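4-alpha-glucanotransferase (Corynebacterium glutamicum, PDB 5B68) is an amylomaltase that combines an N-terminal beta-sandwich domain with a domain of the TIM-barrel clan. Local coordinates at residues A11-V16 / A62-R67; S76-E81 / H487-G492; D98-I101 / T107-D110; L146-K149 / S154-C157; L401-A406 / A436-I441. All blocks are in the same frame, centred on the assembly; numbering follows the deposited sequence. Where two conformers were deposited one is given.

Interaction 1: A11-V16 / A62-R67; sequences ADLYGV and ALFHDR. With SO4 (sulfate ion), chain G.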
# COMPACT_ATOMS: atom_id res chain seq x y z
N ALA A 11 -11.09 10.65 25.36
CA ALA A 11 -10.06 10.31 24.39
C ALA A 11 -9.62 8.84 24.52
O ALA A 11 -9.52 8.15 23.48
CB ALA A 11 -8.84 11.24 24.60
N ASP A 12 -9.36 8.35 25.73
CA ASP A 12 -9.00 6.95 25.93
C ASP A 12 -10.03 5.97 25.40
O ASP A 12 -9.66 4.97 24.80
CB ASP A 12 -8.80 6.59 27.42
CG ASP A 12 -7.58 7.23 28.01
OD1 ASP A 12 -6.69 7.76 27.31
OD2 ASP A 12 -7.57 7.29 29.25
N LEU A 13 -11.32 6.26 25.59
CA LEU A 13 -12.39 5.30 25.13
C LEU A 13 -12.44 5.19 23.59
O LEU A 13 -12.81 4.15 23.02
CB LEU A 13 -13.75 5.76 25.61
CG LEU A 13 -13.93 5.70 27.14
CD1 LEU A 13 -15.25 6.39 27.45
CD2 LEU A 13 -13.86 4.29 27.70
N TYR A 14 -12.06 6.28 22.94
CA TYR A 14 -11.98 6.32 21.46
C TYR A 14 -10.62 6.08 20.86
O TYR A 14 -10.47 6.15 19.66
CB TYR A 14 -12.57 7.65 21.00
CG TYR A 14 -14.07 7.66 21.11
CD1 TYR A 14 -14.86 7.11 20.09
CD2 TYR A 14 -14.72 8.20 22.24
CE1 TYR A 14 -16.23 7.09 20.20
CE2 TYR A 14 -16.08 8.21 22.33
CZ TYR A 14 -16.83 7.66 21.32
OH TYR A 14 -18.20 7.70 21.46
N GLY A 15 -9.63 5.76 21.69
CA GLY A 15 -8.31 5.48 21.21
C GLY A 15 -7.56 6.67 20.64
O GLY A 15 -6.69 6.49 19.76
N VAL A 16 -7.78 7.86 21.21
CA VAL A 16 -7.16 9.05 20.72
C VAL A 16 -6.06 9.34 21.70
O VAL A 16 -6.33 9.46 22.91
CB VAL A 16 -8.13 10.21 20.63
CG1 VAL A 16 -7.41 11.47 20.12
CG2 VAL A 16 -9.31 9.85 19.73
N ALA A 62 -20.66 8.64 29.46
CA ALA A 62 -21.77 7.78 29.81
C ALA A 62 -22.45 7.16 28.58
O ALA A 62 -22.78 5.98 28.62
CB ALA A 62 -22.80 8.51 30.70
N LEU A 63 -22.63 7.95 27.51
CA LEU A 63 -23.21 7.44 26.29
C LEU A 63 -22.33 6.34 25.64
O LEU A 63 -22.88 5.36 25.13
CB LEU A 63 -23.54 8.50 25.25
CG LEU A 63 -24.83 9.28 25.58
CD1 LEU A 63 -24.84 10.61 24.84
CD2 LEU A 63 -26.12 8.49 25.26
N PHE A 64 -21.01 6.50 25.74
CA PHE A 64 -20.11 5.44 25.21
C PHE A 64 -20.38 4.12 25.98
O PHE A 64 -20.58 3.08 25.35
CB PHE A 64 -18.65 5.84 25.36
CG PHE A 64 -17.71 4.82 24.82
CD1 PHE A 64 -17.42 4.83 23.47
CD2 PHE A 64 -17.25 3.75 25.64
CE1 PHE A 64 -16.55 3.87 22.94
CE2 PHE A 64 -16.39 2.79 25.09
CZ PHE A 64 -16.11 2.84 23.75
N HIS A 65 -20.37 4.16 27.34
CA HIS A 65 -20.56 2.91 28.12
C HIS A 65 -21.95 2.33 27.89
O HIS A 65 -22.11 1.15 27.74
CB HIS A 65 -20.22 3.10 29.60
CG HIS A 65 -18.80 3.43 29.83
ND1 HIS A 65 -17.78 2.54 29.56
CD2 HIS A 65 -18.21 4.54 30.33
CE1 HIS A 65 -16.62 3.09 29.89
NE2 HIS A 65 -16.86 4.31 30.34
N ASP A 66 -22.93 3.19 27.78
CA ASP A 66 -24.27 2.71 27.57
C ASP A 66 -24.47 2.07 26.18
O ASP A 66 -25.09 1.05 26.03
CB ASP A 66 -25.30 3.84 27.74
CG ASP A 66 -25.47 4.28 29.16
OD1 ASP A 66 -24.94 3.66 30.09
OD2 ASP A 66 -26.13 5.32 29.31
N ARG A 67 -23.90 2.69 25.16
CA ARG A 67 -23.98 2.16 23.83
C ARG A 67 -23.22 0.85 23.73
O ARG A 67 -23.70 -0.06 23.07
CB ARG A 67 -23.52 3.21 22.82
CG ARG A 67 -24.71 4.18 22.54
CD ARG A 67 -24.29 5.55 22.01
NE ARG A 67 -25.46 6.43 21.90
CZ ARG A 67 -25.38 7.73 21.62
NH1 ARG A 67 -24.20 8.31 21.43
NH2 ARG A 67 -26.48 8.47 21.52
S SO4 G . -25.36 12.05 20.82
O1 SO4 G . -24.26 11.08 20.61
O2 SO4 G . -26.56 11.32 21.33
O3 SO4 G . -24.99 13.05 21.84
O4 SO4 G . -25.57 12.62 19.44
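Phe64 of helix 54-69 turns its ring edge toward the face of Tyr14, an edge-to-face (T-shaped) aromatic pair set just where helix 5-13 ends in a Schellman motif. The ring centroids are 5.1 Å apart and the planes stand at 69°. Phe64 CD1 lies 3.6 Å from Tyr14 CZ, and the tyrosine hydroxyl lies at the Phe64 edge, near the plane of that ring. One face of the same phenyl ring carries Leu13: CB sits 3.9 Å from the Phe64 centroid and only 8° off its normal, a CH-pi contact. The two leucine methyls then spread along the second helix, CD1 reaching Phe64 CD2 at 3.8 Å and CD2 reaching His65 CE1 at 3.7 Å. With CG of Phe64 pointing opposite its own backbone N (chi1 -179°), the ring projects across to the helix terminus.

Behind them Gly15 takes a positive phi, and Val16 N bonds back to Ala11 O at 2.9 Å, which, with Gly15 N to Asp12 O, closes the helix end beside Tyr14. The tyrosine packs on Leu39 of helix 32-41. Helix 54-69 is tied down by a salt bridge from Asp66 to Arg121. Beyond it the extended Arg67, with Arg59, Gln60 and Asn45 completing the site, grips a sulfate ion presumably from the crystallisation medium: Arg67 NH1 donates to sulfate O1 and Arg67 NH2 to sulfate O2, each at 2.9 Å.

Interaction 2: S76-E81 / H487-G492; sequences SVVAVE and HNALVG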
# COMPACT_ATOMS: atom_id res chain seq x y z
N SER A 76 -17.46 -6.62 15.34
CA SER A 76 -17.05 -7.88 14.71
C SER A 76 -16.12 -8.61 15.70
O SER A 76 -15.73 -8.01 16.69
CB SER A 76 -16.41 -7.68 13.36
OG SER A 76 -15.37 -6.69 13.43
N VAL A 77 -15.76 -9.85 15.40
CA VAL A 77 -14.89 -10.64 16.23
C VAL A 77 -13.81 -11.26 15.37
O VAL A 77 -14.12 -11.92 14.36
CB VAL A 77 -15.70 -11.76 16.90
CG1 VAL A 77 -14.74 -12.69 17.66
CG2 VAL A 77 -16.81 -11.19 17.79
N VAL A 78 -12.55 -10.98 15.71
CA VAL A 78 -11.42 -11.49 14.94
C VAL A 78 -10.57 -12.35 15.89
O VAL A 78 -10.28 -11.89 16.97
CB VAL A 78 -10.54 -10.32 14.38
CG1 VAL A 78 -9.45 -10.91 13.51
CG2 VAL A 78 -11.39 -9.40 13.50
N ALA A 79 -10.22 -13.54 15.50
CA ALA A 79 -9.45 -14.49 16.35
C ALA A 79 -8.44 -15.16 15.48
O ALA A 79 -8.65 -15.38 14.26
CB ALA A 79 -10.38 -15.49 17.00
N VAL A 80 -7.30 -15.51 16.09
CA VAL A 80 -6.33 -16.31 15.40
C VAL A 80 -6.77 -17.74 15.49
O VAL A 80 -7.36 -18.15 16.50
CB VAL A 80 -4.95 -16.17 16.04
CG1 VAL A 80 -3.91 -17.13 15.40
CG2 VAL A 80 -4.56 -14.71 15.96
N GLU A 81 -6.54 -18.47 14.41
CA GLU A 81 -6.80 -19.95 14.34
C GLU A 81 -6.37 -20.66 15.60
O GLU A 81 -5.34 -20.39 16.09
CB GLU A 81 -6.00 -20.52 13.16
CG GLU A 81 -6.65 -21.75 12.58
CD GLU A 81 -5.97 -22.25 11.33
OE1 GLU A 81 -6.64 -23.09 10.66
OE2 GLU A 81 -4.81 -21.79 11.07
N HIS A 487 -5.05 -3.66 15.86
CA HIS A 487 -4.01 -4.31 15.05
C HIS A 487 -4.28 -5.82 14.85
O HIS A 487 -3.90 -6.42 13.82
CB HIS A 487 -2.59 -4.07 15.60
CG HIS A 487 -2.47 -4.52 17.01
ND1 HIS A 487 -2.13 -5.80 17.34
CD2 HIS A 487 -2.83 -3.91 18.16
CE1 HIS A 487 -2.23 -5.96 18.65
NE2 HIS A 487 -2.66 -4.83 19.16
N ASN A 488 -4.91 -6.45 15.82
CA ASN A 488 -5.26 -7.85 15.67
C ASN A 488 -6.19 -8.07 14.46
O ASN A 488 -6.01 -9.05 13.71
CB ASN A 488 -5.84 -8.46 16.88
CG ASN A 488 -4.80 -8.68 17.97
OD1 ASN A 488 -3.69 -9.12 17.73
ND2 ASN A 488 -5.19 -8.37 19.15
N ALA A 489 -7.10 -7.15 14.28
CA ALA A 489 -7.91 -7.14 13.07
C ALA A 489 -7.18 -6.73 11.80
O ALA A 489 -7.20 -7.49 10.84
CB ALA A 489 -9.17 -6.30 13.30
N LEU A 490 -6.50 -5.59 11.77
CA LEU A 490 -5.87 -5.13 10.53
C LEU A 490 -4.72 -6.05 10.10
O LEU A 490 -4.62 -6.45 8.93
CB LEU A 490 -5.40 -3.68 10.68
CG LEU A 490 -6.54 -2.63 10.72
CD1 LEU A 490 -6.02 -1.23 10.72
CD2 LEU A 490 -7.46 -2.79 9.53
N VAL A 491 -3.86 -6.41 11.04
CA VAL A 491 -2.72 -7.28 10.74
C VAL A 491 -3.19 -8.67 10.48
O VAL A 491 -2.69 -9.36 9.55
CB VAL A 491 -1.70 -7.35 11.91
CG1 VAL A 491 -0.61 -8.37 11.61
CG2 VAL A 491 -1.06 -6.00 12.19
N GLY A 492 -4.16 -9.11 11.29
CA GLY A 492 -4.71 -10.49 11.12
C GLY A 492 -5.36 -10.69 9.76
O GLY A 492 -5.20 -11.73 9.13
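Val78, on strand 76-80 of the N-terminal beta sandwich, sets both its methyls against the first turn of helix 487-500, a small strand-on-helix contact between the two family regions of the chain. The close packing centres on Ala489: Val78 CG2 lies 3.8 Å from Ala489 CB, and Val78 CG1 is 4.1 Å from Ala489 CA. CG1 also rests 3.9 Å from Asn488 O. Its position opposite the backbone N (chi1 -176°) is what splits the valine, one methyl over the alanine and the other over the helix backbone. Here the two backbone segments come within 5.9 Å, CA to CA, between Val78 and Ala489. The Ala489 methyl is backed by Tyr440, and Val78 leans on Ile160 and Thr162 of the neighbouring strand 153-162.

Toward solvent the contact thins quickly. Asn488 is exposed, and although its CB points to the strand, that atom stays 5.5 Å from Val78 CG1. No hydrogen bond crosses the pair of segments; a polar tie lies next door, where Ser76 OG bonds to Ala436 O. Gly492 N makes a weak 3.0 Å bond to Asn488 O, the carbonyl that Val78 CG1 approaches.

Interaction 3: D98-I101 / T107-D110; sequences DVHI and TQRD. With SO4 (sulfate ion), chain L.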
# COMPACT_ATOMS: atom_id res chain seq x y z
N ASP A 98 -29.80 -16.74 21.83
CA ASP A 98 -29.46 -17.87 20.96
C ASP A 98 -28.41 -17.33 20.00
O ASP A 98 -28.64 -16.34 19.33
CB ASP A 98 -30.66 -18.42 20.19
CG ASP A 98 -31.80 -18.83 21.10
OD1 ASP A 98 -31.51 -19.18 22.24
OD2 ASP A 98 -32.98 -18.76 20.66
N VAL A 99 -27.24 -17.97 20.03
CA VAL A 99 -26.06 -17.56 19.22
C VAL A 99 -25.57 -18.78 18.44
O VAL A 99 -25.53 -19.88 18.96
CB VAL A 99 -24.89 -17.01 20.09
CG1 VAL A 99 -23.70 -16.57 19.20
CG2 VAL A 99 -25.36 -15.86 20.97
N HIS A 100 -25.26 -18.59 17.16
CA HIS A 100 -24.55 -19.61 16.41
C HIS A 100 -23.62 -18.95 15.37
O HIS A 100 -23.65 -17.73 15.22
CB HIS A 100 -25.53 -20.59 15.74
CG HIS A 100 -26.25 -20.02 14.57
ND1 HIS A 100 -27.37 -19.22 14.68
CD2 HIS A 100 -26.02 -20.17 13.25
CE1 HIS A 100 -27.75 -18.86 13.48
NE2 HIS A 100 -26.95 -19.42 12.59
N ILE A 101 -22.80 -19.80 14.76
CA ILE A 101 -21.89 -19.42 13.73
C ILE A 101 -22.34 -19.95 12.38
O ILE A 101 -22.69 -21.14 12.24
CB ILE A 101 -20.47 -19.95 14.07
CG1 ILE A 101 -19.95 -19.35 15.37
CG2 ILE A 101 -19.51 -19.76 12.88
CD1 ILE A 101 -18.76 -20.10 15.90
N THR A 107 -21.65 -23.85 6.27
CA THR A 107 -21.73 -24.83 7.37
C THR A 107 -22.13 -24.11 8.64
O THR A 107 -21.64 -23.01 8.90
CB THR A 107 -20.31 -25.33 7.69
OG1 THR A 107 -19.69 -25.80 6.49
CG2 THR A 107 -20.32 -26.44 8.74
N GLN A 108 -22.99 -24.68 9.44
CA GLN A 108 -23.22 -24.15 10.81
C GLN A 108 -22.26 -24.70 11.84
O GLN A 108 -21.92 -25.89 11.79
CB GLN A 108 -24.66 -24.41 11.29
CG GLN A 108 -25.52 -23.16 11.54
CD GLN A 108 -26.41 -22.76 10.36
OE1 GLN A 108 -25.96 -22.73 9.20
NE2 GLN A 108 -27.68 -22.45 10.66
N ARG A 109 -21.84 -23.85 12.79
CA ARG A 109 -21.17 -24.25 14.03
C ARG A 109 -21.82 -23.64 15.30
O ARG A 109 -22.48 -22.60 15.25
CB ARG A 109 -19.65 -23.91 13.98
CG ARG A 109 -18.81 -24.59 12.87
CD ARG A 109 -18.71 -26.12 13.02
NE ARG A 109 -18.18 -26.46 14.30
CZ ARG A 109 -16.89 -26.51 14.66
NH1 ARG A 109 -16.58 -26.77 15.92
NH2 ARG A 109 -15.91 -26.32 13.77
N ASP A 110 -21.58 -24.26 16.45
CA ASP A 110 -22.08 -23.79 17.73
C ASP A 110 -21.03 -23.02 18.50
O ASP A 110 -19.83 -23.15 18.24
CB ASP A 110 -22.51 -24.99 18.60
CG ASP A 110 -23.82 -25.62 18.12
OD1 ASP A 110 -24.73 -24.91 17.62
OD2 ASP A 110 -23.96 -26.84 18.30
S SO4 L . -20.47 -28.00 16.66
O1 SO4 L . -21.76 -27.69 15.97
O2 SO4 L . -20.79 -28.38 18.07
O3 SO4 L . -19.54 -26.83 16.67
O4 SO4 L . -19.79 -29.12 15.94
O HOH W 1 -24.52 -22.31 19.40
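Ile101 and Arg109 form an antiparallel hydrogen-bonded pair in the beta hairpin made by strands 98-102 and 108-114, at the surface of the beta sandwich. Both backbone donors and both carbonyls of the pair are engaged: Ile101 N gives to Arg109 O at 2.9 Å and 165°, and Arg109 N gives back to Ile101 O at 2.9 Å and 167°. The latter oxygen also receives a CA-H...O contact from Gln108. Next to this pair His100 CD2 meets Gln108 CG at 3.5 Å, the ring and the amide lying only 22° from parallel.

On the Arg109 and Asp110 side a sulfate ion is bound, and three donors converge on its O3. This oxygen accepts from Arg109 NE at 2.8 Å, from Arg109 NH1 at 3.1 Å and, over a longer distance of 3.3 Å, from Asp110 N. Bends at chi2 and chi3 fold the arginine back, bringing the guanidinium edge to that oxygen. Arg109 NH1 has a second anionic partner in Asp138. Between the strands, a water bonds to Val99 O at 2.7 Å and more loosely to Asp110 OD1; it cannot donate to all its neighbours at once, so these two bonds need not both be made at the same time. Arg109 is thus shared between a carboxylate and the sulfate, and its positive charge probably offsets the cost of placing that anion beside the carboxylate of Asp110.

Interaction 4: L146-K149 / S154-C157; sequences LHLK and SAEC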
# COMPACT_ATOMS: atom_id res chain seq x y z
N LEU A 146 -21.21 -14.46 13.11
CA LEU A 146 -21.92 -14.78 14.32
C LEU A 146 -23.34 -14.25 14.17
O LEU A 146 -23.56 -13.16 13.72
CB LEU A 146 -21.27 -14.17 15.55
CG LEU A 146 -20.10 -14.91 16.16
CD1 LEU A 146 -19.24 -13.99 17.01
CD2 LEU A 146 -20.56 -16.12 16.94
N HIS A 147 -24.29 -15.08 14.54
CA HIS A 147 -25.70 -14.69 14.48
C HIS A 147 -26.40 -14.80 15.83
O HIS A 147 -26.26 -15.84 16.53
CB HIS A 147 -26.42 -15.64 13.57
CG HIS A 147 -26.10 -15.48 12.14
ND1 HIS A 147 -26.71 -14.52 11.37
CD2 HIS A 147 -25.31 -16.19 11.31
CE1 HIS A 147 -26.28 -14.63 10.13
NE2 HIS A 147 -25.44 -15.63 10.06
N LEU A 148 -27.17 -13.79 16.19
CA LEU A 148 -27.88 -13.73 17.45
C LEU A 148 -29.38 -13.58 17.18
O LEU A 148 -29.81 -12.72 16.40
CB LEU A 148 -27.41 -12.57 18.28
CG LEU A 148 -28.24 -12.08 19.47
CD1 LEU A 148 -28.18 -13.21 20.48
CD2 LEU A 148 -27.87 -10.76 20.12
N LYS A 149 -30.15 -14.45 17.85
CA LYS A 149 -31.63 -14.31 17.87
C LYS A 149 -32.08 -14.18 19.31
O LYS A 149 -31.66 -14.94 20.19
CB LYS A 149 -32.34 -15.46 17.14
CG LYS A 149 -33.84 -15.26 17.06
CD LYS A 149 -34.47 -16.26 16.07
CE LYS A 149 -35.98 -16.11 16.02
NZ LYS A 149 -36.53 -16.44 17.38
N SER A 154 -32.89 -9.57 16.19
CA SER A 154 -31.80 -10.34 15.62
C SER A 154 -30.59 -9.41 15.38
O SER A 154 -30.72 -8.19 15.29
CB SER A 154 -32.22 -11.08 14.35
OG SER A 154 -32.53 -10.16 13.33
N ALA A 155 -29.41 -10.03 15.32
CA ALA A 155 -28.14 -9.29 15.10
C ALA A 155 -27.14 -10.24 14.44
O ALA A 155 -27.27 -11.49 14.52
CB ALA A 155 -27.54 -8.73 16.38
N GLU A 156 -26.14 -9.67 13.78
CA GLU A 156 -25.09 -10.51 13.20
C GLU A 156 -23.80 -9.68 13.27
O GLU A 156 -23.85 -8.46 13.32
CB GLU A 156 -25.36 -10.91 11.75
CG GLU A 156 -25.53 -9.75 10.80
CD GLU A 156 -25.59 -10.27 9.38
OE1 GLU A 156 -24.57 -10.17 8.64
OE2 GLU A 156 -26.60 -10.90 9.06
N CYS A 157 -22.67 -10.35 13.29
CA CYS A 157 -21.40 -9.70 13.13
C CYS A 157 -20.42 -10.61 12.41
O CYS A 157 -20.61 -11.80 12.34
CB CYS A 157 -20.85 -9.17 14.44
SG CYS A 157 -20.16 -10.45 15.50
O HOH W 2 -28.75 -13.06 12.51
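His147 and Glu156 stand side by side and point the same way from the beta hairpin of strands 142-150 and 153-162, part of the N-terminal beta sandwich. They are an antiparallel non-hydrogen-bonded pair. The imidazole and carboxylate planes are 79° apart, nearly perpendicular. The ring meets the aliphatic stem, with His147 ND1 3.9 Å from Glu156 CB, and also the carboxylate end, with Glu156 OE2 near His147 CE1. The carboxylate is not bonded to the ring; its OE1 makes a salt bridge to Lys145. His147 also meets the ring of His100 on the adjacent strand, the two planes about 15° apart.

The opposite face is apolar and turned into the sandwich. Leu146 CB approaches Cys157 SG at 3.9 Å; that sulfur occupies the position between its own backbone N and carbonyl carbon (chi1 76°), which brings it alongside the leucine. Two residues along, on the same face, Leu148 CD2 lies more loosely, 4.3 Å from Ala155 CB. Val77 of strand 76-80 packs against both Leu146 and Cys157.

Four backbone bonds hold the strands in register, two at Leu146 with Cys157 and two at Leu148 with Ala155. Ala155 O serves twice: it accepts from Leu148 N at 2.8 Å and, at 2.9 Å, from a water that sits in the plane of the imidazole, at its edge, 2.8 Å from His147 ND1.

Interaction 5: L401-A406 / A436-I441; sequences LSHVLA and AEEGYI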
# COMPACT_ATOMS: atom_id res chain seq x y z
N LEU A 401 -16.75 4.86 0.41
CA LEU A 401 -16.42 4.29 1.67
C LEU A 401 -16.58 5.28 2.78
O LEU A 401 -16.04 5.04 3.90
CB LEU A 401 -15.00 3.69 1.68
CG LEU A 401 -14.64 2.60 0.69
CD1 LEU A 401 -13.23 2.10 0.98
CD2 LEU A 401 -15.59 1.46 0.79
N SER A 402 -17.33 6.38 2.55
CA SER A 402 -17.44 7.45 3.56
C SER A 402 -17.83 6.97 4.94
O SER A 402 -17.40 7.52 5.93
CB SER A 402 -18.44 8.57 3.12
OG SER A 402 -19.73 8.04 2.83
N HIS A 403 -18.67 5.98 4.95
CA HIS A 403 -19.27 5.39 6.17
C HIS A 403 -18.26 4.64 7.06
O HIS A 403 -18.59 4.27 8.21
CB HIS A 403 -20.45 4.49 5.74
CG HIS A 403 -20.08 3.37 4.79
ND1 HIS A 403 -20.05 2.03 5.16
CD2 HIS A 403 -19.75 3.38 3.47
CE1 HIS A 403 -19.69 1.28 4.14
NE2 HIS A 403 -19.49 2.08 3.10
N VAL A 404 -17.05 4.37 6.51
CA VAL A 404 -15.99 3.78 7.29
C VAL A 404 -14.72 4.68 7.34
O VAL A 404 -13.68 4.19 7.74
CB VAL A 404 -15.64 2.35 6.83
CG1 VAL A 404 -16.80 1.38 7.04
CG2 VAL A 404 -15.13 2.28 5.40
N LEU A 405 -14.86 5.96 7.03
CA LEU A 405 -13.73 6.93 7.11
C LEU A 405 -14.01 7.99 8.12
O LEU A 405 -15.16 8.15 8.58
CB LEU A 405 -13.53 7.57 5.72
CG LEU A 405 -13.08 6.60 4.64
CD1 LEU A 405 -13.24 7.21 3.25
CD2 LEU A 405 -11.67 6.11 4.87
N ALA A 406 -13.00 8.76 8.47
CA ALA A 406 -13.16 9.94 9.30
C ALA A 406 -12.60 11.12 8.48
O ALA A 406 -11.47 11.54 8.72
CB ALA A 406 -12.40 9.76 10.63
N ALA A 436 -14.79 -1.60 11.84
CA ALA A 436 -15.01 -2.86 12.56
C ALA A 436 -16.51 -3.25 12.54
O ALA A 436 -16.86 -4.49 12.47
CB ALA A 436 -14.45 -2.75 13.95
N GLU A 437 -17.39 -2.27 12.60
CA GLU A 437 -18.83 -2.48 12.52
C GLU A 437 -19.23 -3.04 11.18
O GLU A 437 -20.21 -3.73 11.06
CB GLU A 437 -19.61 -1.21 12.82
CG GLU A 437 -19.49 -0.80 14.26
CD GLU A 437 -20.23 0.48 14.58
OE1 GLU A 437 -20.41 1.30 13.68
OE2 GLU A 437 -20.62 0.65 15.72
N GLU A 438 -18.46 -2.70 10.16
CA GLU A 438 -18.69 -3.19 8.82
C GLU A 438 -17.93 -4.49 8.58
O GLU A 438 -17.80 -4.91 7.48
CB GLU A 438 -18.32 -2.17 7.77
CG GLU A 438 -19.26 -1.00 7.72
CD GLU A 438 -20.66 -1.38 7.32
OE1 GLU A 438 -20.84 -2.16 6.38
OE2 GLU A 438 -21.58 -0.87 7.93
N GLY A 439 -17.39 -5.07 9.63
CA GLY A 439 -16.78 -6.37 9.52
C GLY A 439 -15.48 -6.39 8.75
O GLY A 439 -15.05 -7.39 8.27
N TYR A 440 -14.87 -5.23 8.65
CA TYR A 440 -13.62 -5.01 7.94
C TYR A 440 -13.73 -5.35 6.44
O TYR A 440 -12.72 -5.64 5.77
CB TYR A 440 -12.46 -5.75 8.62
CG TYR A 440 -12.10 -5.18 9.95
CD1 TYR A 440 -11.14 -4.13 10.04
CD2 TYR A 440 -12.64 -5.67 11.14
CE1 TYR A 440 -10.85 -3.54 11.25
CE2 TYR A 440 -12.30 -5.13 12.36
CZ TYR A 440 -11.42 -4.00 12.42
OH TYR A 440 -11.01 -3.41 13.56
N ILE A 441 -14.95 -5.39 5.90
CA ILE A 441 -15.10 -5.87 4.57
C ILE A 441 -14.39 -4.97 3.52
O ILE A 441 -13.82 -5.53 2.57
CB ILE A 441 -16.59 -6.10 4.22
CG1 ILE A 441 -17.17 -7.21 5.10
CG2 ILE A 441 -16.76 -6.32 2.72
CD1 ILE A 441 -16.58 -8.62 4.89
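Glu438, the residue at which the short helix 434-437 gives way to a Schellman motif and a type I' turn, leans its side chain on Val404 and His403 in the loop after helix 396-400. The contact is carried by the aliphatic part of the glutamate. Glu438 CG comes to 3.5 Å from Val404 CG1, the closest approach between the segments, and Glu438 CB lies 3.9 Å from the same methyl, the two side chains crossing at about a right angle. A bend at chi2 (-64°) turns the carboxylate aside from the valine. His403, in the 3-10 turn just before Val404, borders the same methylene: Glu438 CG is 4.0 Å from His403 ND1, at the edge of the imidazole and near its plane. The carboxylate stands almost perpendicular to that ring, at 84°, and Glu438 OE2 stays 4.3 Å from His403 ND1, too far for a bond. Any attraction between the two groups would therefore be a general electrostatic one, and would depend on the charge of the histidine.

The helix end is closed by Gly439 N bonding to Ala436 O at 2.9 Å, with Gly439 at positive phi as the C-prime residue; Tyr440, next in the turn, also has positive phi. In the facing loop Val404 N bonds to Leu401 O at 2.9 Å. Around the contact, Trp430 packs on Val404, and Glu437 makes a salt bridge to Arg71. Tyr440 is the N-cap residue of helix 441-452 and lays its side chain on Leu490 and Ile493 of helix 487-500.

Overall arrangement
Interaction 1 comes first along the chain and closes before the others open. Interaction 2 then spans some 400 residues and encloses interactions 3, 4 and 5 in that order. Interactions 2, 3 and 4 reach the same mixed sheet: strand 98-102 pairs with strand 142-150, putting interactions 3 and 4 about 10 Å apart between centres, and strand 153-162 carries the sheet on to strand 76-80. Interactions 2 and 5, about 15 Å apart between centres, touch where strand 76-80 and helix 487-500 meet segment 436-441. The beta sandwich is thereby joined to elements of the TIM-barrel family region, whereas interaction 1 lies on the N-terminal helices, touching none of the others.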